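Local structure of DUF4442 domain-containing protein (Pseudomonas aeruginosa, 1SH8) at the interface of chains A and B. The protein is of unknown function but probably acts as a hotdog-fold thioesterase of the PaaI type, hydrolysing an acyl thioester. Sequence-based numbering; all coordinates share one arbitrary frame. Chains: chain A/B, hypothetical protein PA5026.

Contact 1: the interface of chains A and B. Residues chain A 53-55, 87, 89; chain B 58-59, 62-63.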
loop_
_atom_site.group_PDB
_atom_site.type_symbol
_atom_site.label_atom_id
_atom_site.label_comp_id
_atom_site.label_asym_id
_atom_site.label_seq_id
_atom_site.Cartn_x
_atom_site.Cartn_y
_atom_site.Cartn_z
ATOM N N TYR A 53 8.694 1.226 -6.697
ATOM C CA TYR A 53 8.496 1.568 -5.297
ATOM C C TYR A 53 7.403 0.671 -4.707
ATOM O O TYR A 53 6.397 0.391 -5.366
ATOM C CB TYR A 53 8.104 3.046 -5.162
ATOM C CG TYR A 53 7.719 3.426 -3.748
ATOM C CD1 TYR A 53 8.582 3.178 -2.682
ATOM C CD2 TYR A 53 6.465 3.967 -3.467
ATOM C CE1 TYR A 53 8.206 3.448 -1.368
ATOM C CE2 TYR A 53 6.078 4.240 -2.158
ATOM C CZ TYR A 53 6.954 3.972 -1.116
ATOM O OH TYR A 53 6.564 4.188 0.181
ATOM N N ALA A 54 7.606 0.223 -3.471
ATOM C CA ALA A 54 6.648 -0.649 -2.787
ATOM C C ALA A 54 5.210 -0.137 -2.815
ATOM O O ALA A 54 4.275 -0.928 -2.935
ATOM C CB ALA A 54 7.088 -0.867 -1.343
ATOM N N GLY A 55 5.039 1.178 -2.688
ATOM C CA GLY A 55 3.713 1.780 -2.695
ATOM C C GLY A 55 3.001 1.615 -4.026
ATOM O O GLY A 55 1.769 1.504 -4.073
ATOM N N LEU A 87 1.158 -8.056 1.519
ATOM C CA LEU A 87 1.888 -7.959 0.252
ATOM C C LEU A 87 3.284 -8.531 0.482
ATOM O O LEU A 87 4.026 -8.031 1.322
ATOM C CB LEU A 87 1.994 -6.498 -0.201
ATOM C CG LEU A 87 2.730 -6.239 -1.524
ATOM C CD1 LEU A 87 2.031 -6.972 -2.671
ATOM C CD2 LEU A 87 2.776 -4.741 -1.803
ATOM N N PHE A 89 6.997 -9.363 -1.026
ATOM C CA PHE A 89 7.922 -8.968 -2.081
ATOM C C PHE A 89 8.868 -10.118 -2.405
ATOM O O PHE A 89 9.583 -10.613 -1.528
ATOM C CB PHE A 89 8.690 -7.725 -1.620
ATOM C CG PHE A 89 7.790 -6.579 -1.225
ATOM C CD1 PHE A 89 7.191 -5.777 -2.197
ATOM C CD2 PHE A 89 7.508 -6.326 0.118
ATOM C CE1 PHE A 89 6.323 -4.737 -1.835
ATOM C CE2 PHE A 89 6.639 -5.288 0.492
ATOM C CZ PHE A 89 6.047 -4.493 -0.491
ATOM N N PHE B 58 -0.759 2.875 3.019
ATOM C CA PHE B 58 0.345 1.925 2.898
ATOM C C PHE B 58 1.672 2.664 2.797
ATOM O O PHE B 58 2.647 2.307 3.457
ATOM C CB PHE B 58 0.193 1.046 1.658
ATOM C CG PHE B 58 1.387 0.174 1.399
ATOM C CD1 PHE B 58 1.488 -1.093 1.982
ATOM C CD2 PHE B 58 2.442 0.640 0.620
ATOM C CE1 PHE B 58 2.633 -1.880 1.790
ATOM C CE2 PHE B 58 3.590 -0.135 0.423
ATOM C CZ PHE B 58 3.683 -1.397 1.010
ATOM N N THR B 59 1.703 3.696 1.957
ATOM C CA THR B 59 2.913 4.479 1.754
ATOM C C THR B 59 3.372 5.108 3.071
ATOM O O THR B 59 4.564 5.116 3.382
ATOM C CB THR B 59 2.677 5.557 0.673
ATOM O OG1 THR B 59 2.359 4.907 -0.567
ATOM C CG2 THR B 59 3.917 6.419 0.475
ATOM N N GLU B 62 4.903 2.351 5.090
ATOM C CA GLU B 62 6.120 1.796 4.491
ATOM C C GLU B 62 7.370 2.657 4.676
ATOM O O GLU B 62 8.446 2.140 4.992
ATOM C CB GLU B 62 5.873 1.562 2.991
ATOM C CG GLU B 62 6.946 0.786 2.225
ATOM C CD GLU B 62 8.184 1.603 1.863
ATOM O OE1 GLU B 62 8.108 2.852 1.777
ATOM O OE2 GLU B 62 9.241 0.979 1.639
ATOM N N LEU B 63 7.225 3.967 4.486
ATOM C CA LEU B 63 8.356 4.887 4.581
ATOM C C LEU B 63 9.174 4.869 5.861
ATOM O O LEU B 63 10.391 5.025 5.808
ATOM C CB LEU B 63 7.899 6.318 4.267
ATOM C CG LEU B 63 7.578 6.492 2.778
ATOM C CD1 LEU B 63 6.970 7.860 2.527
ATOM C CD2 LEU B 63 8.850 6.302 1.951
#
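A:Tyr53 and B:Glu62 reach toward each other across the subunit boundary and are joined by a hydrogen bond in which the phenol OH donates to the carboxylate OE1 of B:Glu62 at 2.6 Å. The hydroxyl meets OE1 from above the carboxylate plane, about 45° out of it, while the ring and carboxylate planes are nearly perpendicular (85°). Tyrosine suits this place because its rigid ring carries a donor far from its own backbone. B:Glu62 has its CG anti to the backbone N (chi1 -171°) and then bends at chi2, which carries the carboxylate across to the phenol. PaaI-type enzymes commonly form their active sites at this subunit junction, and B:Glu62 lies where many of them carry their catalytic carboxylate, so it is a candidate for that role.

Apolar contacts lie beside the bond. B:Thr59 places its methyl CG2 3.5 Å from the A:Tyr53 OH, and B:Leu63 brings CD2 to 3.6 Å from that same oxygen, so aliphatic groups flank the hydroxyl. B:Phe58 lies against the start of the facing helix: its CE2 is 3.5 Å from the carbonyl O of A:Ala54, and the A:Ala54 CB lies in the ring plane at its edge. The small A:Ala54 and A:Gly55 let the ring come close to backbone, with CE2 3.7 Å from A:Gly55 CA. Beyond it, A:Phe89 offers CZ to B:Phe58 CZ at 4.2 Å.

In the fold, the N-terminal end of helix 54-62 of chain A, beside strand 78-89, meets the corresponding helix 54-72 of chain B.

Contact 2: the interface of chains A and B. Residues chain A 23-24, 44-45; chain B 19-20, 23.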
loop_
_atom_site.group_PDB
_atom_site.type_symbol
_atom_site.label_atom_id
_atom_site.label_comp_id
_atom_site.label_asym_id
_atom_site.label_seq_id
_atom_site.Cartn_x
_atom_site.Cartn_y
_atom_site.Cartn_z
ATOM N N ARG A 23 -2.481 9.576 -10.577
ATOM C CA ARG A 23 -1.116 10.108 -10.609
ATOM C C ARG A 23 -0.048 9.044 -10.864
ATOM O O ARG A 23 1.037 9.364 -11.349
ATOM C CB ARG A 23 -0.784 10.832 -9.299
ATOM C CG ARG A 23 -1.631 12.062 -9.003
ATOM C CD ARG A 23 -1.011 12.906 -7.880
ATOM N NE ARG A 23 -0.892 12.200 -6.602
ATOM C CZ ARG A 23 -1.819 12.204 -5.644
ATOM N NH1 ARG A 23 -2.955 12.878 -5.810
ATOM N NH2 ARG A 23 -1.601 11.550 -4.507
ATOM N N SER A 24 -0.347 7.788 -10.537
ATOM C CA SER A 24 0.617 6.704 -10.738
ATOM C C SER A 24 0.670 6.218 -12.185
ATOM O O SER A 24 1.601 5.516 -12.573
ATOM C CB SER A 24 0.288 5.511 -9.835
ATOM O OG SER A 24 -0.788 4.754 -10.363
ATOM N N GLY A 44 8.250 6.506 -13.707
ATOM C CA GLY A 44 7.605 7.413 -12.773
ATOM C C GLY A 44 7.289 6.797 -11.422
ATOM O O GLY A 44 6.979 7.505 -10.462
ATOM N N ASN A 45 7.380 5.473 -11.343
ATOM C CA ASN A 45 7.076 4.760 -10.106
ATOM C C ASN A 45 8.292 4.068 -9.505
ATOM O O ASN A 45 8.152 3.160 -8.689
ATOM C CB ASN A 45 5.976 3.728 -10.374
ATOM C CG ASN A 45 4.653 4.374 -10.725
ATOM O OD1 ASN A 45 4.025 4.039 -11.738
ATOM N ND2 ASN A 45 4.216 5.303 -9.887
ATOM N N ALA B 19 9.607 10.020 -6.497
ATOM C CA ALA B 19 8.524 10.799 -7.094
ATOM C C ALA B 19 7.131 10.367 -6.634
ATOM O O ALA B 19 6.275 11.210 -6.353
ATOM C CB ALA B 19 8.617 10.740 -8.612
ATOM N N PHE B 20 6.907 9.058 -6.565
ATOM C CA PHE B 20 5.621 8.508 -6.136
ATOM C C PHE B 20 5.259 9.069 -4.758
ATOM O O PHE B 20 4.112 9.444 -4.503
ATOM C CB PHE B 20 5.719 6.980 -6.078
ATOM C CG PHE B 20 4.431 6.285 -5.712
ATOM C CD1 PHE B 20 3.651 5.676 -6.694
ATOM C CD2 PHE B 20 4.027 6.195 -4.381
ATOM C CE1 PHE B 20 2.484 4.977 -6.356
ATOM C CE2 PHE B 20 2.866 5.502 -4.029
ATOM C CZ PHE B 20 2.094 4.889 -5.022
ATOM N N ARG B 23 4.702 13.079 -4.876
ATOM C CA ARG B 23 3.375 13.430 -5.402
ATOM C C ARG B 23 2.246 13.278 -4.368
ATOM O O ARG B 23 1.166 13.849 -4.527
ATOM C CB ARG B 23 3.031 12.568 -6.628
ATOM C CG ARG B 23 3.899 12.803 -7.860
ATOM C CD ARG B 23 3.484 11.871 -9.010
ATOM N NE ARG B 23 3.393 10.479 -8.566
ATOM C CZ ARG B 23 3.437 9.424 -9.375
ATOM N NH1 ARG B 23 3.569 9.593 -10.685
ATOM N NH2 ARG B 23 3.376 8.193 -8.880
HETATM O O HOH W 1 8.461 7.203 -7.991
#
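B:Arg23 reaches over the end of helix 19-24 of chain A, where its guanidinium meets the backbone of A:Arg23. The chain starts at CB, 3.9 Å from NE of A:Arg23, as the two arginines run antiparallel alongside each other. It runs extended through chi2 (179°) and bends at chi3 (-50°), a turn that sets a face of the guanidinium against the carbonyl group of A:Arg23. NE stays 3.8 Å from that carbonyl O. NH1 approaches the same oxygen to 2.6 Å, but the carbonyl lies off the guanidinium face, toward its rim, whereas the N-H bonds lie in the plane and are directed elsewhere. The result is a tight face-on contact, not a hydrogen bond, that may be eased by electrostatic attraction. NH2 lies 3.2 Å from ND2 of A:Asn45; two nitrogens that both carry hydrogens cannot bond as modelled, and the amide's O and N may be interchanged.

The amide also meets B:Phe20, with A:Asn45 ND2 in the ring plane at its edge, 3.3 Å from CD1. B:Phe20 in turn sets CD1 in the plane of the B:Arg23 guanidinium, at its edge, bracing it from within chain B. Water 1 joins the backbones: it lies 2.8 Å from B:Phe20 N and 2.9 Å from A:Gly44 O. A:Gly44 has a positive phi of 92°, which glycine, lacking a side chain, adopts easily.

A long, flexible arginine can reach across the subunit boundary, and the patch probably helps to join the two chains, consistent with the dimers usual in hotdog proteins.

Contact 3: the interface of chains A and B. Residues chain A 20, 45, 53, 55-56; chain B 20-21, 59.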
loop_
_atom_site.group_PDB
_atom_site.type_symbol
_atom_site.label_atom_id
_atom_site.label_comp_id
_atom_site.label_asym_id
_atom_site.label_seq_id
_atom_site.Cartn_x
_atom_site.Cartn_y
_atom_site.Cartn_z
ATOM N N PHE A 20 -4.898 9.602 -6.359
ATOM C CA PHE A 20 -3.653 8.944 -5.974
ATOM C C PHE A 20 -3.307 7.903 -7.037
ATOM O O PHE A 20 -2.149 7.768 -7.442
ATOM C CB PHE A 20 -3.848 8.271 -4.612
ATOM C CG PHE A 20 -2.618 7.580 -4.074
ATOM C CD1 PHE A 20 -1.786 8.224 -3.159
ATOM C CD2 PHE A 20 -2.316 6.273 -4.451
ATOM C CE1 PHE A 20 -0.668 7.571 -2.619
ATOM C CE2 PHE A 20 -1.208 5.614 -3.921
ATOM C CZ PHE A 20 -0.383 6.263 -3.002
ATOM N N ASN A 45 7.380 5.473 -11.343
ATOM C CA ASN A 45 7.076 4.760 -10.106
ATOM C C ASN A 45 8.292 4.068 -9.505
ATOM O O ASN A 45 8.152 3.160 -8.689
ATOM C CB ASN A 45 5.976 3.728 -10.374
ATOM C CG ASN A 45 4.653 4.374 -10.725
ATOM O OD1 ASN A 45 4.025 4.039 -11.738
ATOM N ND2 ASN A 45 4.216 5.303 -9.887
ATOM N N TYR A 53 8.694 1.226 -6.697
ATOM C CA TYR A 53 8.496 1.568 -5.297
ATOM C C TYR A 53 7.403 0.671 -4.707
ATOM O O TYR A 53 6.397 0.391 -5.366
ATOM C CB TYR A 53 8.104 3.046 -5.162
ATOM C CG TYR A 53 7.719 3.426 -3.748
ATOM C CD1 TYR A 53 8.582 3.178 -2.682
ATOM C CD2 TYR A 53 6.465 3.967 -3.467
ATOM C CE1 TYR A 53 8.206 3.448 -1.368
ATOM C CE2 TYR A 53 6.078 4.240 -2.158
ATOM C CZ TYR A 53 6.954 3.972 -1.116
ATOM O OH TYR A 53 6.564 4.188 0.181
ATOM N N GLY A 55 5.039 1.178 -2.688
ATOM C CA GLY A 55 3.713 1.780 -2.695
ATOM C C GLY A 55 3.001 1.615 -4.026
ATOM O O GLY A 55 1.769 1.504 -4.073
ATOM N N ALA A 56 3.771 1.610 -5.112
ATOM C CA ALA A 56 3.203 1.432 -6.443
ATOM C C ALA A 56 2.775 -0.031 -6.581
ATOM O O ALA A 56 1.718 -0.327 -7.149
ATOM C CB ALA A 56 4.227 1.795 -7.504
ATOM N N PHE B 20 6.907 9.058 -6.565
ATOM C CA PHE B 20 5.621 8.508 -6.136
ATOM C C PHE B 20 5.259 9.069 -4.758
ATOM O O PHE B 20 4.112 9.444 -4.503
ATOM C CB PHE B 20 5.719 6.980 -6.078
ATOM C CG PHE B 20 4.431 6.285 -5.712
ATOM C CD1 PHE B 20 3.651 5.676 -6.694
ATOM C CD2 PHE B 20 4.027 6.195 -4.381
ATOM C CE1 PHE B 20 2.484 4.977 -6.356
ATOM C CE2 PHE B 20 2.866 5.502 -4.029
ATOM C CZ PHE B 20 2.094 4.889 -5.022
ATOM N N VAL B 21 6.250 9.125 -3.873
ATOM C CA VAL B 21 6.049 9.650 -2.529
ATOM C C VAL B 21 5.887 11.171 -2.566
ATOM O O VAL B 21 4.999 11.725 -1.914
ATOM C CB VAL B 21 7.238 9.278 -1.612
ATOM C CG1 VAL B 21 7.066 9.917 -0.232
ATOM C CG2 VAL B 21 7.333 7.764 -1.492
ATOM N N THR B 59 1.703 3.696 1.957
ATOM C CA THR B 59 2.913 4.479 1.754
ATOM C C THR B 59 3.372 5.108 3.071
ATOM O O THR B 59 4.564 5.116 3.382
ATOM C CB THR B 59 2.677 5.557 0.673
ATOM O OG1 THR B 59 2.359 4.907 -0.567
ATOM C CG2 THR B 59 3.917 6.419 0.475
#
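B:Phe20 lays one face of its ring against A:Ala56, whose backbone N stands 3.6 Å above the plane and is displaced toward the rim. At the edge, in the ring plane, lie the A:Asn45 amide and, from its own chain, OG1 of B:Thr59. The two symmetry-related phenylalanines, A:Phe20 and B:Phe20, meet edge-to-face, with planes 86° apart and centroids 5.3 Å apart. Their CZ corners touch at 3.5 Å, each ring putting its far end forward. CG anti to the backbone N in both (chi1 -177° in B:Phe20) helps direct the rings across.

The A:Tyr53 ring is held between the backbone N of A:Gly55, over one face, and B:Val21, a methyl of which (CG2) sits over the opposite face near CE2 and CZ, 3.8 Å from the tyrosine CE2. The tyrosine's edge meets the rim of the B:Phe20 face that also bears A:Ala56 N: A:Tyr53 CD2 stands above that rim, 3.4 Å from CD2 of B:Phe20, and CE2 of B:Phe20 lies in the tyrosine plane.

Small residues of helix 54-62 complete the packing: CE1 of B:Phe20 is 3.6 Å from A:Ala56 CA, and CZ is 3.5 Å from the carbonyl O of A:Gly55. A flat ring suits a place with A:Ala56 and A:Tyr53 toward one face and the CZ of A:Phe20 toward the other, beyond the rim. The site forms an apolar seam close to the two-fold axis that probably helps to hold the subunits in register.

Contact 3 lies between the others: its C-alpha centre is about 7 Å from that of contact 1 and 6 Å from that of contact 2, which are themselves about 13 Å apart. It shares A:Tyr53, A:Gly55 and B:Thr59 with contact 1, and A:Asn45 and B:Phe20 with contact 2. The three thus form a continuous strip, running from the arginines of contact 2 through packed aromatics to the glutamate of contact 1. Because the two-fold repeats the strip with chains exchanged, dimerisation, if it occurs as in other hotdog proteins, would probably build and brace two equivalent active sites if the protein is a thioesterase.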